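Putative 2,3,4,5-tetrahydropyridine-2-carboxylate N- succinyltransferase (Campylobacter jejuni, PDB 2RIJ) probably catalyses succinyl transfer from succinyl-CoA to cyclic tetrahydrodipicolinate, giving N-succinyl-L-2-amino-6-oxopimelate on the diaminopimelate route to lysine. Local coordinates at residues A[46-51]-A[141-146]; A[92-97]-A[111-116]; A[165-170]-A[203-208]. All coordinates share one frame; numbering follows the deposited sequence.

Contact 1 (A[46-51]-A[141-146])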
loop_
_atom_site.group_PDB
_atom_site.type_symbol
_atom_site.label_atom_id
_atom_site.label_comp_id
_atom_site.label_asym_id
_atom_site.label_seq_id
_atom_site.Cartn_x
_atom_site.Cartn_y
_atom_site.Cartn_z
ATOM N N ALA A 46 38.982 37.188 -19.313
ATOM C CA ALA A 46 39.204 38.529 -18.821
ATOM C C ALA A 46 39.272 38.488 -17.291
ATOM O O ALA A 46 38.494 37.755 -16.644
ATOM C CB ALA A 46 38.072 39.424 -19.289
ATOM N N SER A 47 40.240 39.185 -16.708
ATOM C CA SER A 47 40.407 39.235 -15.256
ATOM C C SER A 47 40.368 40.699 -14.785
ATOM O O SER A 47 41.038 41.561 -15.365
ATOM C CB SER A 47 41.716 38.550 -14.833
ATOM O OG SER A 47 41.787 37.206 -15.330
ATOM N N PHE A 48 39.588 40.965 -13.737
ATOM C CA PHE A 48 39.481 42.265 -13.136
ATOM C C PHE A 48 39.956 42.191 -11.703
ATOM O O PHE A 48 39.668 41.227 -11.017
ATOM C CB PHE A 48 38.007 42.722 -13.106
ATOM C CG PHE A 48 37.364 42.903 -14.452
ATOM C CD1 PHE A 48 36.822 41.835 -15.130
ATOM C CD2 PHE A 48 37.197 44.171 -14.976
ATOM C CE1 PHE A 48 36.170 41.965 -16.323
ATOM C CE2 PHE A 48 36.555 44.339 -16.191
ATOM C CZ PHE A 48 36.013 43.214 -16.863
ATOM N N ALA A 49 40.593 43.257 -11.221
ATOM C CA ALA A 49 40.925 43.350 -9.810
ATOM C C ALA A 49 40.024 44.319 -9.069
ATOM O O ALA A 49 40.106 44.402 -7.844
ATOM C CB ALA A 49 42.402 43.763 -9.630
ATOM N N LEU A 50 39.172 45.036 -9.814
ATOM C CA LEU A 50 38.254 46.041 -9.249
ATOM C C LEU A 50 37.024 46.113 -10.136
ATOM O O LEU A 50 37.143 46.246 -11.353
ATOM C CB LEU A 50 38.884 47.439 -9.207
ATOM C CG LEU A 50 39.979 47.781 -8.199
ATOM C CD1 LEU A 50 40.615 49.150 -8.558
ATOM C CD2 LEU A 50 39.450 47.751 -6.753
ATOM N N ILE A 51 35.855 45.995 -9.525
ATOM C CA ILE A 51 34.580 46.108 -10.196
ATOM C C ILE A 51 33.851 47.287 -9.601
ATOM O O ILE A 51 33.713 47.425 -8.373
ATOM C CB ILE A 51 33.695 44.836 -9.954
ATOM C CG1 ILE A 51 34.427 43.583 -10.371
ATOM C CG2 ILE A 51 32.328 44.948 -10.642
ATOM C CD1 ILE A 51 34.670 43.535 -11.894
ATOM N N ILE A 141 30.633 39.685 -20.910
ATOM C CA ILE A 141 30.227 38.467 -20.202
ATOM C C ILE A 141 31.021 38.358 -18.895
ATOM O O ILE A 141 30.460 38.089 -17.827
ATOM C CB ILE A 141 30.479 37.149 -21.016
ATOM C CG1 ILE A 141 29.620 37.118 -22.266
ATOM C CG2 ILE A 141 30.164 35.916 -20.129
ATOM C CD1 ILE A 141 30.058 36.094 -23.308
ATOM N N TYR A 142 32.322 38.569 -18.977
ATOM C CA TYR A 142 33.173 38.462 -17.776
ATOM C C TYR A 142 32.846 39.542 -16.730
ATOM O O TYR A 142 32.780 39.242 -15.515
ATOM C CB TYR A 142 34.647 38.447 -18.154
ATOM C CG TYR A 142 35.194 37.061 -18.385
ATOM C CD1 TYR A 142 35.064 36.444 -19.602
ATOM C CD2 TYR A 142 35.758 36.335 -17.334
ATOM C CE1 TYR A 142 35.533 35.165 -19.800
ATOM C CE2 TYR A 142 36.234 35.055 -17.530
ATOM C CZ TYR A 142 36.130 34.489 -18.767
ATOM O OH TYR A 142 36.591 33.211 -18.993
ATOM N N LEU A 143 32.549 40.768 -17.180
ATOM C CA LEU A 143 32.120 41.806 -16.236
ATOM C C LEU A 143 30.807 41.388 -15.499
ATOM O O LEU A 143 30.672 41.590 -14.275
ATOM C CB LEU A 143 31.948 43.143 -16.927
ATOM C CG LEU A 143 31.531 44.320 -16.055
ATOM C CD1 LEU A 143 32.411 44.511 -14.835
ATOM C CD2 LEU A 143 31.512 45.562 -16.930
ATOM N N LYS A 144 29.836 40.872 -16.249
ATOM C CA LYS A 144 28.594 40.353 -15.697
ATOM C C LYS A 144 28.849 39.211 -14.679
ATOM O O LYS A 144 28.320 39.226 -13.582
ATOM C CB LYS A 144 27.675 39.900 -16.831
ATOM C CG LYS A 144 27.086 41.095 -17.656
ATOM C CD LYS A 144 26.448 40.674 -18.970
ATOM C CE LYS A 144 25.718 41.830 -19.659
ATOM N NZ LYS A 144 24.461 42.189 -18.992
ATOM N N LEU A 145 29.714 38.266 -15.020
ATOM C CA LEU A 145 30.007 37.164 -14.091
ATOM C C LEU A 145 30.614 37.693 -12.806
ATOM O O LEU A 145 30.266 37.225 -11.737
ATOM C CB LEU A 145 30.895 36.126 -14.752
ATOM C CG LEU A 145 30.246 35.314 -15.900
ATOM C CD1 LEU A 145 31.273 34.393 -16.581
ATOM C CD2 LEU A 145 28.963 34.527 -15.464
ATOM N N TYR A 146 31.541 38.644 -12.925
ATOM C CA TYR A 146 32.106 39.329 -11.787
ATOM C C TYR A 146 31.092 40.065 -10.974
ATOM O O TYR A 146 31.153 40.051 -9.753
ATOM C CB TYR A 146 33.240 40.284 -12.210
ATOM C CG TYR A 146 34.666 39.737 -12.217
ATOM C CD1 TYR A 146 35.207 39.093 -13.325
ATOM C CD2 TYR A 146 35.483 39.853 -11.087
ATOM C CE1 TYR A 146 36.539 38.625 -13.348
ATOM C CE2 TYR A 146 36.791 39.401 -11.098
ATOM C CZ TYR A 146 37.332 38.794 -12.231
ATOM O OH TYR A 146 38.651 38.399 -12.180
#
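Here F48 and Y146 bring strand 43-48 and a helix together: this is strand-on-helix packing in the N-terminal domain, where helix 138-149 lies against that strand of the antiparallel sheet. Every residue that touches across it is buried. The two aromatic rings form a T-shaped pair, the edge of F48 directed at the face of Y146 with the centroids 5.2 Å apart and the planes at 70°. F48 CB sits over that same tyrosine ring as a CH-pi contact, 4.1 Å from its centroid. A chi1 of -63° puts CG of F48 beside the backbone N; the far end of the ring, CZ, lies 4.1 Å from L143 CB, and V127 of strand 124-129 touches both F48 and L143. The tyrosine has a polar hold on the same residue: the backbone N-H of F48 donates to Y146 OH over 3.1 Å, with an N-H...O angle of 157°. That hydroxyl is shared further, with H211 ND1 and with NZ of K191 from a second subunit, so the buried OH links strand, helix and subunit interface. One helical turn earlier, Y142 meets A46. The A46 N lies 3.7 Å above the centre of the Y142 ring, while A46 O, only 3.2 Å from Y142 CD2, is buried here and finds no polar partner in the model. Three residues on from F48, I51 crosses Y146 at about a right angle and sets its CD1 3.6 Å from Y146 CB and 3.8 Å from L143 CD1.

Contact 2 (A[92-97]-A[111-116])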
loop_
_atom_site.group_PDB
_atom_site.type_symbol
_atom_site.label_atom_id
_atom_site.label_comp_id
_atom_site.label_asym_id
_atom_site.label_seq_id
_atom_site.Cartn_x
_atom_site.Cartn_y
_atom_site.Cartn_z
ATOM N N PHE A 92 46.890 59.867 -19.790
ATOM C CA PHE A 92 45.867 60.879 -19.805
ATOM C C PHE A 92 45.062 60.791 -18.507
ATOM O O PHE A 92 44.822 61.808 -17.873
ATOM C CB PHE A 92 44.923 60.708 -20.979
ATOM C CG PHE A 92 43.774 61.678 -20.961
ATOM C CD1 PHE A 92 43.928 62.948 -21.463
ATOM C CD2 PHE A 92 42.553 61.331 -20.425
ATOM C CE1 PHE A 92 42.864 63.860 -21.420
ATOM C CE2 PHE A 92 41.521 62.221 -20.381
ATOM C CZ PHE A 92 41.671 63.479 -20.873
ATOM N N ALA A 93 44.615 59.587 -18.148
ATOM C CA ALA A 93 43.767 59.398 -16.957
ATOM C C ALA A 93 44.535 59.833 -15.692
ATOM O O ALA A 93 44.028 60.596 -14.890
ATOM C CB ALA A 93 43.274 57.911 -16.857
ATOM N N LEU A 94 45.785 59.392 -15.557
ATOM C CA LEU A 94 46.618 59.739 -14.402
ATOM C C LEU A 94 46.897 61.225 -14.278
ATOM O O LEU A 94 47.030 61.770 -13.157
ATOM C CB LEU A 94 47.921 58.963 -14.424
ATOM C CG LEU A 94 47.794 57.500 -13.958
ATOM C CD1 LEU A 94 49.059 56.736 -14.309
ATOM C CD2 LEU A 94 47.430 57.422 -12.465
ATOM N N SER A 95 46.955 61.914 -15.406
ATOM C CA SER A 95 47.117 63.356 -15.361
ATOM C C SER A 95 45.830 64.064 -14.878
ATOM O O SER A 95 45.909 65.019 -14.104
ATOM C CB SER A 95 47.639 63.904 -16.697
ATOM O OG SER A 95 46.638 63.959 -17.682
ATOM N N CYS A 96 44.656 63.582 -15.301
ATOM C CA CYS A 96 43.374 64.113 -14.790
ATOM C C CYS A 96 43.245 63.858 -13.296
ATOM O O CYS A 96 42.644 64.648 -12.583
ATOM C CB CYS A 96 42.188 63.444 -15.470
ATOM S SG CYS A 96 42.084 63.757 -17.213
ATOM N N PHE A 97 43.843 62.770 -12.826
ATOM C CA PHE A 97 43.811 62.442 -11.402
ATOM C C PHE A 97 44.926 63.082 -10.572
ATOM O O PHE A 97 45.084 62.757 -9.394
ATOM C CB PHE A 97 43.919 60.936 -11.222
ATOM C CG PHE A 97 42.662 60.168 -11.573
ATOM C CD1 PHE A 97 41.456 60.424 -10.911
ATOM C CD2 PHE A 97 42.713 59.100 -12.472
ATOM C CE1 PHE A 97 40.320 59.665 -11.177
ATOM C CE2 PHE A 97 41.556 58.347 -12.754
ATOM C CZ PHE A 97 40.374 58.637 -12.108
ATOM N N LEU A 111 44.997 51.375 -9.408
ATOM C CA LEU A 111 44.987 50.366 -10.453
ATOM C C LEU A 111 45.696 50.911 -11.701
ATOM O O LEU A 111 46.507 50.221 -12.304
ATOM C CB LEU A 111 43.536 49.928 -10.788
ATOM C CG LEU A 111 43.470 48.822 -11.875
ATOM C CD1 LEU A 111 43.951 47.484 -11.270
ATOM C CD2 LEU A 111 42.070 48.710 -12.446
ATOM N N LEU A 112 45.376 52.155 -12.083
ATOM C CA LEU A 112 46.036 52.803 -13.235
ATOM C C LEU A 112 47.565 52.926 -13.051
ATOM O O LEU A 112 48.327 52.675 -13.971
ATOM C CB LEU A 112 45.430 54.189 -13.481
ATOM C CG LEU A 112 44.014 54.201 -14.073
ATOM C CD1 LEU A 112 43.452 55.571 -13.986
ATOM C CD2 LEU A 112 43.951 53.710 -15.534
ATOM N N LYS A 113 48.005 53.274 -11.849
ATOM C CA LYS A 113 49.447 53.329 -11.581
ATOM C C LYS A 113 50.052 51.963 -11.862
ATOM O O LYS A 113 51.125 51.854 -12.464
ATOM C CB LYS A 113 49.714 53.719 -10.141
ATOM C CG LYS A 113 49.312 55.117 -9.812
ATOM C CD LYS A 113 49.461 55.364 -8.324
ATOM C CE LYS A 113 48.910 56.724 -7.947
ATOM N NZ LYS A 113 49.316 57.125 -6.572
ATOM N N ILE A 114 49.362 50.915 -11.431
ATOM C CA ILE A 114 49.859 49.538 -11.612
ATOM C C ILE A 114 49.881 49.137 -13.084
ATOM O O ILE A 114 50.856 48.595 -13.559
ATOM C CB ILE A 114 49.034 48.507 -10.777
ATOM C CG1 ILE A 114 49.395 48.612 -9.295
ATOM C CG2 ILE A 114 49.318 47.064 -11.246
ATOM C CD1 ILE A 114 48.324 48.098 -8.299
ATOM N N ILE A 115 48.807 49.442 -13.808
ATOM C CA ILE A 115 48.726 49.105 -15.217
ATOM C C ILE A 115 49.815 49.857 -16.005
ATOM O O ILE A 115 50.449 49.277 -16.871
ATOM C CB ILE A 115 47.322 49.399 -15.772
ATOM C CG1 ILE A 115 46.313 48.402 -15.185
ATOM C CG2 ILE A 115 47.291 49.336 -17.302
ATOM C CD1 ILE A 115 44.867 48.825 -15.452
ATOM N N LYS A 116 50.039 51.127 -15.679
ATOM C CA LYS A 116 51.112 51.914 -16.346
ATOM C C LYS A 116 52.443 51.230 -16.141
ATOM O O LYS A 116 53.166 50.968 -17.089
ATOM C CB LYS A 116 51.211 53.322 -15.790
ATOM C CG LYS A 116 52.261 54.181 -16.531
ATOM C CD LYS A 116 52.520 55.491 -15.846
ATOM C CE LYS A 116 53.772 56.200 -16.438
ATOM N NZ LYS A 116 53.908 56.235 -17.936
#
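L112 and L94 carry a roughly antiparallel helix-helix contact between two successive helices of the N-terminal domain, 87-96 and 107-117, whose short axes meet at 144° and come no nearer than 10.2 Å. The close packing centres on these two leucines, which slide past each other in opposite directions, L94 CD2 lying 3.9 Å from L112 CB. On the buried side L112 CD1 touches both A93 CB, at 3.7 Å, and the ring of F97, which it meets at the edge, near the ring plane. F97 is the first residue to leave the helix, so this methyl spans the last turn and its exit. L112 also reaches I30 of strand 27-35, and A93 touches I62 of helix 57-69, which ties the pair to the sheet and to another helix.

Toward solvent the contact thins. At the rim lie the methylenes of K113 and K116, with their charged ends held elsewhere. K113, its chain extended, crosses L94 at about a right angle, passing CD2 with its CG, and sends NZ to the carbonyl O of L101, whereas K116 takes NZ to a salt bridge with D91. In K116, chi1 of -176° sets CG anti to the backbone N, and the chain goes on extended through chi2 (-171°), which brings CD to 4.0 Å from L94 CD1.

Contact 3 (A[165-170]-A[203-208])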
loop_
_atom_site.group_PDB
_atom_site.type_symbol
_atom_site.label_atom_id
_atom_site.label_comp_id
_atom_site.label_asym_id
_atom_site.label_seq_id
_atom_site.Cartn_x
_atom_site.Cartn_y
_atom_site.Cartn_z
ATOM N N GLY A 165 27.211 31.172 -26.442
ATOM C CA GLY A 165 27.586 31.296 -27.834
ATOM C C GLY A 165 28.795 32.168 -28.090
ATOM O O GLY A 165 29.448 32.036 -29.115
ATOM N N LEU A 166 29.068 33.104 -27.190
ATOM C CA LEU A 166 30.184 34.020 -27.343
ATOM C C LEU A 166 31.523 33.456 -26.810
ATOM O O LEU A 166 32.606 33.805 -27.303
ATOM C CB LEU A 166 29.855 35.335 -26.623
ATOM C CG LEU A 166 28.821 36.244 -27.331
ATOM C CD1 LEU A 166 28.757 37.604 -26.681
ATOM C CD2 LEU A 166 29.100 36.427 -28.803
ATOM N N LEU A 167 31.448 32.624 -25.777
ATOM C CA LEU A 167 32.642 32.077 -25.129
ATOM C C LEU A 167 33.224 30.919 -25.958
ATOM O O LEU A 167 32.477 30.147 -26.545
ATOM C CB LEU A 167 32.286 31.624 -23.709
ATOM C CG LEU A 167 31.815 32.721 -22.729
ATOM C CD1 LEU A 167 31.353 32.094 -21.463
ATOM C CD2 LEU A 167 32.923 33.782 -22.433
ATOM N N SER A 168 34.550 30.822 -26.029
ATOM C CA SER A 168 35.242 29.713 -26.672
ATOM C C SER A 168 35.482 28.579 -25.687
ATOM O O SER A 168 35.878 28.812 -24.543
ATOM C CB SER A 168 36.600 30.171 -27.207
ATOM O OG SER A 168 36.440 31.191 -28.143
ATOM N N ASN A 169 35.202 27.360 -26.130
ATOM C CA ASN A 169 35.581 26.147 -25.406
ATOM C C ASN A 169 37.090 25.993 -25.527
ATOM O O ASN A 169 37.629 25.874 -26.626
ATOM C CB ASN A 169 34.859 24.910 -25.970
ATOM C CG ASN A 169 35.090 23.664 -25.145
ATOM O OD1 ASN A 169 35.208 23.737 -23.911
ATOM N ND2 ASN A 169 35.186 22.505 -25.813
ATOM N N VAL A 170 37.761 25.992 -24.388
ATOM C CA VAL A 170 39.231 25.958 -24.347
ATOM C C VAL A 170 39.671 24.963 -23.283
ATOM O O VAL A 170 38.889 24.586 -22.404
ATOM C CB VAL A 170 39.856 27.359 -24.089
ATOM C CG1 VAL A 170 39.484 28.362 -25.239
ATOM C CG2 VAL A 170 39.430 27.924 -22.722
ATOM N N ASP A 203 36.412 23.651 -21.076
ATOM C CA ASP A 203 35.116 24.274 -20.944
ATOM C C ASP A 203 35.185 25.720 -21.410
ATOM O O ASP A 203 36.267 26.300 -21.690
ATOM C CB ASP A 203 34.642 24.248 -19.473
ATOM C CG ASP A 203 33.162 24.639 -19.296
ATOM O OD1 ASP A 203 32.369 24.546 -20.257
ATOM O OD2 ASP A 203 32.800 25.090 -18.179
ATOM N N LYS A 204 34.017 26.306 -21.487
ATOM C CA LYS A 204 33.838 27.721 -21.834
ATOM C C LYS A 204 33.934 28.693 -20.651
ATOM O O LYS A 204 34.111 29.890 -20.868
ATOM C CB LYS A 204 32.469 27.926 -22.540
ATOM C CG LYS A 204 32.413 27.342 -23.955
ATOM C CD LYS A 204 31.030 27.426 -24.545
ATOM C CE LYS A 204 31.052 27.154 -26.065
ATOM N NZ LYS A 204 29.781 27.437 -26.713
ATOM N N PHE A 205 33.760 28.193 -19.433
ATOM C CA PHE A 205 33.774 29.013 -18.222
ATOM C C PHE A 205 34.972 28.631 -17.343
ATOM O O PHE A 205 35.285 27.440 -17.222
ATOM C CB PHE A 205 32.529 28.770 -17.367
ATOM C CG PHE A 205 31.266 29.382 -17.897
ATOM C CD1 PHE A 205 30.650 28.842 -19.018
ATOM C CD2 PHE A 205 30.667 30.444 -17.254
ATOM C CE1 PHE A 205 29.468 29.405 -19.540
ATOM C CE2 PHE A 205 29.477 31.010 -17.770
ATOM C CZ PHE A 205 28.915 30.497 -18.938
ATOM N N PRO A 206 35.554 29.622 -16.634
ATOM C CA PRO A 206 36.550 29.380 -15.584
ATOM C C PRO A 206 35.895 29.120 -14.225
ATOM O O PRO A 206 34.654 29.117 -14.100
ATOM C CB PRO A 206 37.329 30.694 -15.580
ATOM C CG PRO A 206 36.306 31.683 -15.868
ATOM C CD PRO A 206 35.297 31.071 -16.772
ATOM N N ARG A 207 36.727 28.825 -13.242
ATOM C CA ARG A 207 36.278 28.578 -11.914
ATOM C C ARG A 207 36.281 29.897 -11.129
ATOM O O ARG A 207 37.091 30.797 -11.371
ATOM C CB ARG A 207 37.149 27.518 -11.259
ATOM C CG ARG A 207 36.938 26.142 -11.956
ATOM C CD ARG A 207 38.028 25.235 -11.845
ATOM N NE ARG A 207 37.721 23.955 -12.473
ATOM C CZ ARG A 207 38.493 22.911 -12.335
ATOM N NH1 ARG A 207 39.585 23.014 -11.630
ATOM N NH2 ARG A 207 38.166 21.774 -12.876
ATOM N N PHE A 208 35.402 29.943 -10.154
ATOM C CA PHE A 208 35.275 31.059 -9.180
ATOM C C PHE A 208 36.587 31.455 -8.529
ATOM O O PHE A 208 36.911 32.632 -8.506
ATOM C CB PHE A 208 34.214 30.616 -8.145
ATOM C CG PHE A 208 33.898 31.562 -7.042
ATOM C CD1 PHE A 208 34.665 31.559 -5.880
ATOM C CD2 PHE A 208 32.713 32.335 -7.070
ATOM C CE1 PHE A 208 34.315 32.347 -4.785
ATOM C CE2 PHE A 208 32.362 33.115 -5.988
ATOM C CZ PHE A 208 33.195 33.145 -4.841
#
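K204, L167 and D203 bury the most surface where the chain leaving helix 163-166 meets the loop that follows strand 201-203. The lysine chain, extended beyond CG, runs beside the opposite backbone: its CG is 3.5 Å from N169 N and its CE 3.3 Å from L167 O, while NZ goes on to the carbonyl of F164. L167 packs CB against K204 CB and places CD1 over one face of F205, 4.0 Å from the ring centroid as a CH-pi contact; the same ring stacks with F247 and makes a cation-pi contact with R227. D203 forms an antiparallel hydrogen-bonded pair with V170. V170 N donates to D203 O at 3.1 Å, nearly straight at 173° though well above the carbonyl plane, and D203 N returns a bond of 3.0 Å to V170 O. The D203 carboxylate accepts weak bonds from K204 N at OD1 and F205 N at OD2. It also pairs with R227 at OD2 and with R219 of a third subunit at OD1, and N169 ND2 bonds to carbonyls of D216 and T218 in that subunit. Paired arginines of this kind would be expected to keep D203 ionised, and they couple the antiparallel beta bridge between V170 and D203 directly to the subunit interface.

In the fold
From the N terminus, segment 46-51 comes first and waits until 141-146 for its partner, so contact 1 closes a long loop. Contact 2, a short closure between 92-97 and 111-116, falls wholly within it. The two touch where L50 CD1 packs on L111 CB, and both border the second subunit. Contact 3 follows in series, joining 165-170 to 203-208 after contact 1 has closed, and it faces the third subunit instead. Helix 138-149 links it to contact 1: I141 packs on L166 and L167, and Y142 on P206. Contacts 2 and 3 stay apart, their nearest atoms about 17 Å away; contact 1 lies between them, touching each.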